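PDB 4CHM: IMC sub-compartment protein ISP1 from Toxoplasma gondii, which adopts a pleckstrin homology fold and, as a component of the inner membrane complex, belongs to a protein family critical for parasite replication. Local coordinates for residues D12-H17 / C114-L118; L20-V26 / C38-E44; S63-L69 / V91-E97. All coordinates share one frame; numbering follows the deposited sequence.

Contact 1 (D12-H17 / C114-L118); sequences DIEDLH and CFVDL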
loop_
_atom_site.group_PDB
_atom_site.type_symbol
_atom_site.label_atom_id
_atom_site.label_comp_id
_atom_site.label_asym_id
_atom_site.label_seq_id
_atom_site.Cartn_x
_atom_site.Cartn_y
_atom_site.Cartn_z
ATOM N N ASP A 12 -11.373 9.304 -8.110
ATOM C CA ASP A 12 -9.945 8.987 -7.869
ATOM C C ASP A 12 -9.816 7.617 -7.252
ATOM O O ASP A 12 -9.019 6.802 -7.700
ATOM C CB ASP A 12 -9.330 10.000 -6.898
ATOM C CG ASP A 12 -9.156 11.356 -7.516
ATOM O OD1 ASP A 12 -9.103 11.424 -8.750
ATOM O OD2 ASP A 12 -9.090 12.348 -6.767
ATOM N N ILE A 13 -10.552 7.400 -6.172
ATOM C CA ILE A 13 -10.492 6.132 -5.440
ATOM C C ILE A 13 -10.988 4.955 -6.300
ATOM O O ILE A 13 -10.415 3.861 -6.283
ATOM C CB ILE A 13 -11.286 6.206 -4.126
ATOM C CG1 ILE A 13 -10.595 7.164 -3.153
ATOM C CG2 ILE A 13 -11.456 4.813 -3.501
ATOM C CD1 ILE A 13 -11.512 7.671 -2.044
ATOM N N GLU A 14 -12.004 5.201 -7.109
ATOM C CA GLU A 14 -12.497 4.142 -7.951
ATOM C C GLU A 14 -11.511 3.816 -9.070
ATOM O O GLU A 14 -11.429 2.676 -9.519
ATOM C CB GLU A 14 -13.864 4.469 -8.520
ATOM C CG GLU A 14 -14.291 3.495 -9.606
ATOM C CD GLU A 14 -14.463 2.057 -9.106
ATOM O OE1 GLU A 14 -14.662 1.840 -7.884
ATOM O OE2 GLU A 14 -14.446 1.138 -9.952
ATOM N N ASP A 15 -10.789 4.819 -9.530
ATOM C CA ASP A 15 -9.785 4.605 -10.532
ATOM C C ASP A 15 -8.643 3.739 -9.988
ATOM O O ASP A 15 -8.189 2.806 -10.654
ATOM C CB ASP A 15 -9.264 5.945 -11.071
ATOM C CG ASP A 15 -8.245 5.763 -12.199
ATOM O OD1 ASP A 15 -8.655 5.554 -13.351
ATOM O OD2 ASP A 15 -7.037 5.752 -11.916
ATOM N N LEU A 16 -8.188 4.032 -8.771
ATOM C CA LEU A 16 -7.213 3.187 -8.135
ATOM C C LEU A 16 -7.782 1.761 -7.964
ATOM O O LEU A 16 -7.082 0.771 -8.163
ATOM C CB LEU A 16 -6.802 3.761 -6.787
ATOM C CG LEU A 16 -5.755 2.905 -6.081
ATOM C CD1 LEU A 16 -4.530 2.790 -6.986
ATOM C CD2 LEU A 16 -5.388 3.517 -4.753
ATOM N N HIS A 17 -9.066 1.670 -7.633
ATOM C CA HIS A 17 -9.727 0.357 -7.450
ATOM C C HIS A 17 -9.642 -0.466 -8.719
ATOM O O HIS A 17 -9.215 -1.633 -8.706
ATOM C CB HIS A 17 -11.177 0.578 -7.062
ATOM C CG HIS A 17 -11.879 -0.647 -6.564
ATOM N ND1 HIS A 17 -13.190 -0.840 -6.751
ATOM C CD2 HIS A 17 -11.434 -1.713 -5.786
ATOM C CE1 HIS A 17 -13.565 -1.984 -6.149
ATOM N NE2 HIS A 17 -12.497 -2.510 -5.556
ATOM N N CYS A 114 -5.033 7.714 -2.141
ATOM C CA CYS A 114 -6.202 6.893 -2.538
ATOM C C CYS A 114 -6.176 5.505 -1.987
ATOM O O CYS A 114 -7.222 4.950 -1.701
ATOM C CB CYS A 114 -6.339 6.794 -4.062
ATOM S SG CYS A 114 -6.903 8.307 -4.818
ATOM N N PHE A 115 -4.993 4.889 -1.972
ATOM C CA PHE A 115 -4.872 3.539 -1.464
ATOM C C PHE A 115 -5.351 3.431 -0.042
ATOM O O PHE A 115 -5.980 2.417 0.340
ATOM C CB PHE A 115 -3.432 3.038 -1.524
ATOM C CG PHE A 115 -3.293 1.573 -1.160
ATOM C CD1 PHE A 115 -3.801 0.582 -2.009
ATOM C CD2 PHE A 115 -2.606 1.186 -0.042
ATOM C CE1 PHE A 115 -3.620 -0.777 -1.727
ATOM C CE2 PHE A 115 -2.484 -0.175 0.299
ATOM C CZ PHE A 115 -2.981 -1.152 -0.558
ATOM N N VAL A 116 -4.943 4.388 0.786
ATOM C CA VAL A 116 -5.331 4.367 2.212
ATOM C C VAL A 116 -6.855 4.387 2.363
ATOM O O VAL A 116 -7.419 3.553 3.064
ATOM C CB VAL A 116 -4.646 5.509 3.026
ATOM C CG1 VAL A 116 -5.241 5.625 4.421
ATOM C CG2 VAL A 116 -3.139 5.236 3.136
ATOM N N ASP A 117 -7.519 5.265 1.637
ATOM C CA ASP A 117 -8.975 5.320 1.618
ATOM C C ASP A 117 -9.638 4.075 1.071
ATOM O O ASP A 117 -10.545 3.575 1.660
ATOM C CB ASP A 117 -9.435 6.497 0.797
ATOM C CG ASP A 117 -9.007 7.798 1.377
ATOM O OD1 ASP A 117 -9.172 7.993 2.571
ATOM O OD2 ASP A 117 -8.495 8.614 0.648
ATOM N N LEU A 118 -9.153 3.559 -0.040
ATOM C CA LEU A 118 -9.717 2.369 -0.633
ATOM C C LEU A 118 -9.609 1.146 0.275
ATOM O O LEU A 118 -10.518 0.369 0.357
ATOM C CB LEU A 118 -9.047 2.073 -1.970
ATOM C CG LEU A 118 -9.514 0.820 -2.693
ATOM C CD1 LEU A 118 -10.973 0.908 -3.063
ATOM C CD2 LEU A 118 -8.660 0.492 -3.893
#

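Contact 2 (L20-V26 / C38-E44); sequences LLAGMAV and CILHYNE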
loop_
_atom_site.group_PDB
_atom_site.type_symbol
_atom_site.label_atom_id
_atom_site.label_comp_id
_atom_site.label_asym_id
_atom_site.label_seq_id
_atom_site.Cartn_x
_atom_site.Cartn_y
_atom_site.Cartn_z
ATOM N N LEU A 20 -6.027 -1.630 -9.202
ATOM C CA LEU A 20 -5.717 -2.690 -8.239
ATOM C C LEU A 20 -6.283 -4.031 -8.667
ATOM O O LEU A 20 -5.640 -5.075 -8.479
ATOM C CB LEU A 20 -6.241 -2.322 -6.844
ATOM C CG LEU A 20 -5.722 -3.030 -5.601
ATOM C CD1 LEU A 20 -4.186 -3.110 -5.581
ATOM C CD2 LEU A 20 -6.249 -2.376 -4.318
ATOM N N LEU A 21 -7.465 -4.019 -9.272
ATOM C CA LEU A 21 -8.084 -5.255 -9.723
ATOM C C LEU A 21 -7.373 -5.799 -10.940
ATOM O O LEU A 21 -7.346 -7.009 -11.155
ATOM C CB LEU A 21 -9.574 -5.044 -10.058
ATOM C CG LEU A 21 -10.502 -4.655 -8.913
ATOM C CD1 LEU A 21 -11.885 -4.348 -9.456
ATOM C CD2 LEU A 21 -10.564 -5.765 -7.859
ATOM N N ALA A 22 -6.844 -4.904 -11.766
ATOM C CA ALA A 22 -6.150 -5.293 -12.985
ATOM C C ALA A 22 -4.667 -5.597 -12.666
ATOM O O ALA A 22 -3.923 -6.142 -13.502
ATOM C CB ALA A 22 -6.257 -4.166 -14.018
ATOM N N GLY A 23 -4.261 -5.284 -11.437
ATOM C CA GLY A 23 -2.858 -5.385 -11.059
ATOM C C GLY A 23 -2.135 -4.097 -11.379
ATOM O O GLY A 23 -2.417 -3.482 -12.389
ATOM N N MET A 24 -1.267 -3.641 -10.479
ATOM C CA MET A 24 -0.578 -2.374 -10.694
ATOM C C MET A 24 0.878 -2.405 -10.199
ATOM O O MET A 24 1.210 -3.102 -9.229
ATOM C CB MET A 24 -1.330 -1.237 -10.002
ATOM C CG MET A 24 -1.314 -1.368 -8.467
ATOM S SD MET A 24 -2.386 -0.145 -7.667
ATOM C CE MET A 24 -1.456 1.348 -8.027
ATOM N N ALA A 25 1.714 -1.615 -10.808
ATOM C CA ALA A 25 3.104 -1.547 -10.455
ATOM C C ALA A 25 3.387 -0.767 -9.157
ATOM O O ALA A 25 2.943 0.355 -8.964
ATOM C CB ALA A 25 3.889 -0.962 -11.606
ATOM N N VAL A 26 4.152 -1.398 -8.289
ATOM C CA VAL A 26 4.657 -0.776 -7.093
ATOM C C VAL A 26 6.021 -1.296 -6.745
ATOM O O VAL A 26 6.443 -2.247 -7.268
ATOM C CB VAL A 26 3.774 -1.011 -5.849
ATOM C CG1 VAL A 26 2.425 -0.402 -5.950
ATOM C CG2 VAL A 26 3.742 -2.439 -5.425
ATOM N N CYS A 38 7.458 -4.841 -8.144
ATOM C CA CYS A 38 6.398 -5.774 -7.908
ATOM C C CYS A 38 5.078 -5.425 -8.589
ATOM O O CYS A 38 4.865 -4.321 -8.984
ATOM C CB CYS A 38 6.154 -5.891 -6.411
ATOM S SG CYS A 38 7.516 -6.351 -5.360
ATOM N N ILE A 39 4.187 -6.392 -8.671
ATOM C CA ILE A 39 2.800 -6.146 -9.008
ATOM C C ILE A 39 1.907 -6.376 -7.812
ATOM O O ILE A 39 1.967 -7.434 -7.161
ATOM C CB ILE A 39 2.352 -7.081 -10.151
ATOM C CG1 ILE A 39 3.223 -6.840 -11.416
ATOM C CG2 ILE A 39 0.838 -7.001 -10.397
ATOM C CD1 ILE A 39 3.020 -5.490 -12.060
ATOM N N LEU A 40 1.099 -5.363 -7.515
ATOM C CA LEU A 40 0.130 -5.386 -6.449
ATOM C C LEU A 40 -1.234 -5.611 -7.041
ATOM O O LEU A 40 -1.637 -4.924 -7.994
ATOM C CB LEU A 40 0.128 -4.057 -5.686
ATOM C CG LEU A 40 -0.820 -3.885 -4.501
ATOM C CD1 LEU A 40 -0.456 -4.820 -3.330
ATOM C CD2 LEU A 40 -0.853 -2.413 -4.045
ATOM N N HIS A 41 -1.972 -6.535 -6.448
ATOM C CA HIS A 41 -3.254 -6.936 -6.981
ATOM C C HIS A 41 -4.235 -7.145 -5.870
ATOM O O HIS A 41 -3.857 -7.516 -4.768
ATOM C CB HIS A 41 -3.113 -8.217 -7.808
ATOM C CG HIS A 41 -4.411 -8.716 -8.389
ATOM N ND1 HIS A 41 -5.099 -9.737 -7.852
ATOM C CD2 HIS A 41 -5.105 -8.351 -9.556
ATOM C CE1 HIS A 41 -6.204 -10.002 -8.614
ATOM N NE2 HIS A 41 -6.201 -9.166 -9.650
ATOM N N TYR A 42 -5.502 -6.870 -6.133
ATOM C CA TYR A 42 -6.568 -7.253 -5.190
ATOM C C TYR A 42 -7.422 -8.330 -5.774
ATOM O O TYR A 42 -7.920 -8.184 -6.893
ATOM C CB TYR A 42 -7.472 -6.071 -4.851
ATOM C CG TYR A 42 -8.479 -6.415 -3.755
ATOM C CD1 TYR A 42 -8.040 -6.827 -2.496
ATOM C CD2 TYR A 42 -9.845 -6.423 -4.007
ATOM C CE1 TYR A 42 -8.934 -7.163 -1.501
ATOM C CE2 TYR A 42 -10.755 -6.757 -3.010
ATOM C CZ TYR A 42 -10.292 -7.125 -1.764
ATOM O OH TYR A 42 -11.176 -7.472 -0.760
ATOM N N ASN A 43 -7.622 -9.400 -4.991
ATOM C CA ASN A 43 -8.501 -10.523 -5.349
ATOM C C ASN A 43 -9.795 -10.465 -4.529
ATOM O O ASN A 43 -9.809 -10.850 -3.363
ATOM C CB ASN A 43 -7.768 -11.860 -5.090
ATOM C CG ASN A 43 -8.555 -13.067 -5.586
ATOM O OD1 ASN A 43 -9.630 -13.369 -5.084
ATOM N ND2 ASN A 43 -8.023 -13.748 -6.585
ATOM N N GLU A 44 -10.862 -9.947 -5.117
ATOM C CA GLU A 44 -12.095 -9.690 -4.349
ATOM C C GLU A 44 -12.857 -10.984 -3.980
ATOM O O GLU A 44 -13.550 -11.017 -2.976
ATOM C CB GLU A 44 -13.021 -8.692 -5.069
ATOM C CG GLU A 44 -13.588 -9.204 -6.388
ATOM C CD GLU A 44 -13.843 -8.090 -7.405
ATOM O OE1 GLU A 44 -14.032 -6.927 -6.987
ATOM O OE2 GLU A 44 -13.855 -8.376 -8.628
#

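Contact 3 (S63-L69 / V91-E97); sequences SDIKALL and VALHLLE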
loop_
_atom_site.group_PDB
_atom_site.type_symbol
_atom_site.label_atom_id
_atom_site.label_comp_id
_atom_site.label_asym_id
_atom_site.label_seq_id
_atom_site.Cartn_x
_atom_site.Cartn_y
_atom_site.Cartn_z
ATOM N N SER A 63 -7.937 -9.564 6.167
ATOM C CA SER A 63 -8.191 -9.694 7.565
ATOM C C SER A 63 -6.869 -9.801 8.336
ATOM O O SER A 63 -6.854 -9.659 9.547
ATOM C CB SER A 63 -9.109 -10.889 7.835
ATOM O OG SER A 63 -8.552 -12.086 7.311
ATOM N N ASP A 64 -5.752 -9.951 7.620
ATOM C CA ASP A 64 -4.435 -9.933 8.268
ATOM C C ASP A 64 -3.800 -8.540 8.279
ATOM O O ASP A 64 -2.688 -8.357 8.753
ATOM C CB ASP A 64 -3.488 -10.930 7.594
ATOM C CG ASP A 64 -2.181 -11.081 8.341
ATOM O OD1 ASP A 64 -2.211 -11.128 9.582
ATOM O OD2 ASP A 64 -1.116 -11.109 7.697
ATOM N N ILE A 65 -4.486 -7.574 7.706
ATOM C CA ILE A 65 -3.964 -6.237 7.655
ATOM C C ILE A 65 -4.570 -5.456 8.797
ATOM O O ILE A 65 -5.703 -5.021 8.725
ATOM C CB ILE A 65 -4.252 -5.550 6.309
ATOM C CG1 ILE A 65 -3.546 -6.304 5.176
ATOM C CG2 ILE A 65 -3.750 -4.101 6.345
ATOM C CD1 ILE A 65 -4.180 -6.087 3.807
ATOM N N LYS A 66 -3.806 -5.359 9.876
ATOM C CA LYS A 66 -4.236 -4.781 11.122
ATOM C C LYS A 66 -4.338 -3.249 11.001
ATOM O O LYS A 66 -5.213 -2.634 11.600
ATOM C CB LYS A 66 -3.212 -5.155 12.192
ATOM C CG LYS A 66 -3.567 -4.798 13.620
ATOM C CD LYS A 66 -2.381 -5.143 14.525
ATOM C CE LYS A 66 -2.251 -4.190 15.707
ATOM N NZ LYS A 66 -3.532 -4.082 16.457
ATOM N N ALA A 67 -3.449 -2.644 10.223
ATOM C CA ALA A 67 -3.352 -1.168 10.183
ATOM C C ALA A 67 -2.612 -0.723 8.921
ATOM O O ALA A 67 -1.750 -1.442 8.429
ATOM C CB ALA A 67 -2.616 -0.649 11.422
ATOM N N LEU A 68 -2.823 0.494 8.491
ATOM C CA LEU A 68 -2.008 1.053 7.467
ATOM C C LEU A 68 -1.202 2.189 8.016
ATOM O O LEU A 68 -1.733 3.104 8.540
ATOM C CB LEU A 68 -2.815 1.496 6.261
ATOM C CG LEU A 68 -3.741 0.508 5.608
ATOM C CD1 LEU A 68 -4.902 1.211 4.997
ATOM C CD2 LEU A 68 -3.071 -0.417 4.643
ATOM N N LEU A 69 0.106 2.109 7.844
ATOM C CA LEU A 69 1.006 3.180 8.217
ATOM C C LEU A 69 1.171 4.116 7.018
ATOM O O LEU A 69 1.653 3.706 5.976
ATOM C CB LEU A 69 2.359 2.587 8.600
ATOM C CG LEU A 69 2.389 1.413 9.577
ATOM C CD1 LEU A 69 3.781 1.102 10.102
ATOM C CD2 LEU A 69 1.434 1.658 10.721
ATOM N N VAL A 91 2.738 3.492 1.590
ATOM C CA VAL A 91 1.918 2.925 2.643
ATOM C C VAL A 91 2.513 1.580 3.056
ATOM O O VAL A 91 2.763 0.699 2.197
ATOM C CB VAL A 91 0.461 2.671 2.199
ATOM C CG1 VAL A 91 -0.396 2.354 3.395
ATOM C CG2 VAL A 91 -0.110 3.868 1.426
ATOM N N ALA A 92 2.672 1.384 4.357
ATOM C CA ALA A 92 3.084 0.063 4.877
ATOM C C ALA A 92 1.900 -0.691 5.426
ATOM O O ALA A 92 1.119 -0.146 6.204
ATOM C CB ALA A 92 4.149 0.211 5.944
ATOM N N LEU A 93 1.804 -1.969 5.071
ATOM C CA LEU A 93 0.808 -2.842 5.655
ATOM C C LEU A 93 1.340 -3.417 6.929
ATOM O O LEU A 93 2.295 -4.215 6.922
ATOM C CB LEU A 93 0.458 -3.995 4.704
ATOM C CG LEU A 93 0.265 -3.676 3.230
ATOM C CD1 LEU A 93 0.139 -4.998 2.480
ATOM C CD2 LEU A 93 -0.963 -2.788 3.017
ATOM N N HIS A 94 0.718 -3.041 8.022
ATOM C CA HIS A 94 1.027 -3.613 9.310
ATOM C C HIS A 94 0.173 -4.863 9.453
ATOM O O HIS A 94 -1.020 -4.788 9.469
ATOM C CB HIS A 94 0.704 -2.603 10.417
ATOM C CG HIS A 94 1.140 -3.029 11.775
ATOM N ND1 HIS A 94 0.561 -2.553 12.919
ATOM C CD2 HIS A 94 2.097 -3.886 12.171
ATOM C CE1 HIS A 94 1.136 -3.104 13.963
ATOM N NE2 HIS A 94 2.077 -3.913 13.536
ATOM N N LEU A 95 0.818 -6.005 9.566
ATOM C CA LEU A 95 0.127 -7.285 9.545
ATOM C C LEU A 95 -0.230 -7.826 10.932
ATOM O O LEU A 95 0.543 -7.729 11.823
ATOM C CB LEU A 95 0.920 -8.329 8.761
ATOM C CG LEU A 95 1.423 -7.905 7.395
ATOM C CD1 LEU A 95 2.313 -8.921 6.727
ATOM C CD2 LEU A 95 0.278 -7.504 6.508
ATOM N N LEU A 96 -1.434 -8.351 11.076
ATOM C CA LEU A 96 -1.903 -8.885 12.344
ATOM C C LEU A 96 -1.173 -10.095 12.900
ATOM O O LEU A 96 -0.703 -10.054 13.998
ATOM C CB LEU A 96 -3.382 -9.223 12.212
ATOM C CG LEU A 96 -4.208 -9.694 13.411
ATOM C CD1 LEU A 96 -3.860 -8.967 14.684
ATOM C CD2 LEU A 96 -5.682 -9.571 13.104
ATOM N N GLU A 97 -0.971 -11.126 12.104
ATOM C CA GLU A 97 -0.335 -12.335 12.641
ATOM C C GLU A 97 1.107 -12.110 13.066
ATOM O O GLU A 97 1.470 -12.422 14.194
ATOM C CB GLU A 97 -0.407 -13.491 11.654
ATOM C CG GLU A 97 0.158 -14.806 12.188
ATOM C CD GLU A 97 0.012 -15.937 11.177
ATOM O OE1 GLU A 97 -1.110 -16.159 10.675
ATOM O OE2 GLU A 97 1.017 -16.586 10.872
#

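Contact 1 (D12-H17 / C114-L118)
Leu16 and Leu118 each lay a methyl against the backbone of the opposite helix. Leu16 CD2 lies only 3.1 Å from Phe115 N, a tight fit, and it also meets the CB of Cys114 at 3.5 Å; relative to the Phe115 ring this methyl sits at the edge, near the ring plane. The reach follows from a first torsion that sets Leu16 CG opposite the backbone N (chi1 -179°), directing the branch across to helix 114-118. In the other direction Leu118 CD2 comes to 3.7 Å from His17 CA, while its CD1 approaches His17 CD2 obliquely at 3.8 Å. Ile13 adds two contacts: it slides past Leu118 in the opposite direction with CG2 near Leu118 CB, and its side chain crosses that of Asp117 at about a right angle, CD1 3.7 Å from Asp117 CB. Nearer the start of helix 10-22, Asp12 CB lies 3.6 Å from Cys114 SG. The axes of 12-17 and 114-118 come within 9.1 Å and cross at -85°, nearly at right angles; the first segment belongs to helix 10-22, the second to helix 109-125, the C-terminal helix characteristic of the pleckstrin homology fold, onto which the former packs as an additional N-terminal element. Further out, the His17 ring is steadied by a 3.3 Å hydrogen bond from ND1 to Glu14 OE1, which lies close to the ring plane, whereas ND1 meets it from above the carboxylate plane. Asp12 is anchored by a salt bridge to Lys110 and a hydrogen bond from Thr9 N, while the Phe115 ring meets Phe106 and touches Val91 and Leu93 of strand 90-95.

Contact 2 (L20-V26 / C38-E44)
Leu20 O, near the end of helix 10-22, is gripped by several groups: Tyr42 N donates to it over 3.0 Å from well above the carbonyl plane, Gly23 N adds a weak bond from its own segment, and His41 CA makes a CA-H...O contact. The His41 ring brings its edge to the next carbonyl, with NE2 2.9 Å from Leu21 O; CG set opposite the backbone N (chi1 179°) carries the ring there. Gly23, with positive phi (88°), then turns the chain out of the helix into a strand, and its CA lies 3.3 Å from Leu40 O. Beyond it Met24 and Leu40 form an antiparallel hydrogen-bonded pair, Leu40 N to Met24 O being 2.8 Å and nearly straight at 174°; Val26 and Cys38 repeat the pattern. Over the face that carries Met24, Val26 and Leu40, Leu20 CD1 of the helix packs 3.6 Å from Leu40 CG, and Leu20 CG meets Tyr42 CB at the same separation. Met24 runs beside Leu40, while the Val26 side chain crosses that of Leu40 at a slant, CG2 4.0 Å from Leu40 CB. Leu21 CD2 touches the edge of the Tyr42 ring. Phe115 of helix 109-125 touches both Leu20 and Leu40, and Cys38 is tied by a disulfide to Cys53 on strand 48-53. Helix 10-22 thus passes directly into the first beta hairpin, strands 24-29 and 35-43, of the pleckstrin homology sheet.

Contact 3 (S63-L69 / V91-E97)
Asp64 holds the amides of Leu96 and Glu97 with two oxygens, one from its backbone carbonyl and one from its carboxylate: its backbone O accepts Leu96 N at 2.6 Å, from above the carbonyl plane, and its side-chain OD1 takes Glu97 N at 2.8 Å, nearly along the C-O axis. CG placed opposite the backbone N (chi1 -172°) carries the carboxylate to Glu97 N, with OD2 beside Leu95 CB. Next, His94 O receives two amides, Lys66 N at 2.9 Å and, more weakly, Ala67 N at 3.3 Å, so one extra residue is taken up in strand 65-69. From there the pairing is regular: His94 N bonds to Ala67 O, and Leu69 and Ala92 exchange two bonds. Lys66 runs alongside His94, its CE approaching the ring obliquely, while Ala67 CB lies at the ring edge. On the face bearing Ile65, Leu68, Leu93 and Leu95, Leu68 CD2 and Leu93 CD2 touch at 3.6 Å, and Leu68 CB meets Val91 CG1 at 3.8 Å. Ile65 packs on Leu95, both reaching Ile60 of strand 56-61, while Leu68 continues onto Leu119. The double pairing at His94 is a classic beta bulge, here set in antiparallel strands at one side of the pleckstrin homology sheet.

Contact 1 joins helices 10-22 and 109-125 and closes the longest loop of the three; contacts 2 and 3 are nested inside it and follow one another in the chain. Contacts 1 and 2 share helix 10-22, with centres about 12 Å apart, and touch where Leu16 CD1 meets Met24 CE at 3.6 Å. The centre of contact 3 is about 17 Å from each of the others; it reaches contact 1 through Val116 and Val91 but does not touch contact 2. Contacts 2 and 3 lie in the same antiparallel sheet, and Phe115 of contact 1 packs on both, so helix 109-125 bridges separate parts of the pleckstrin homology core.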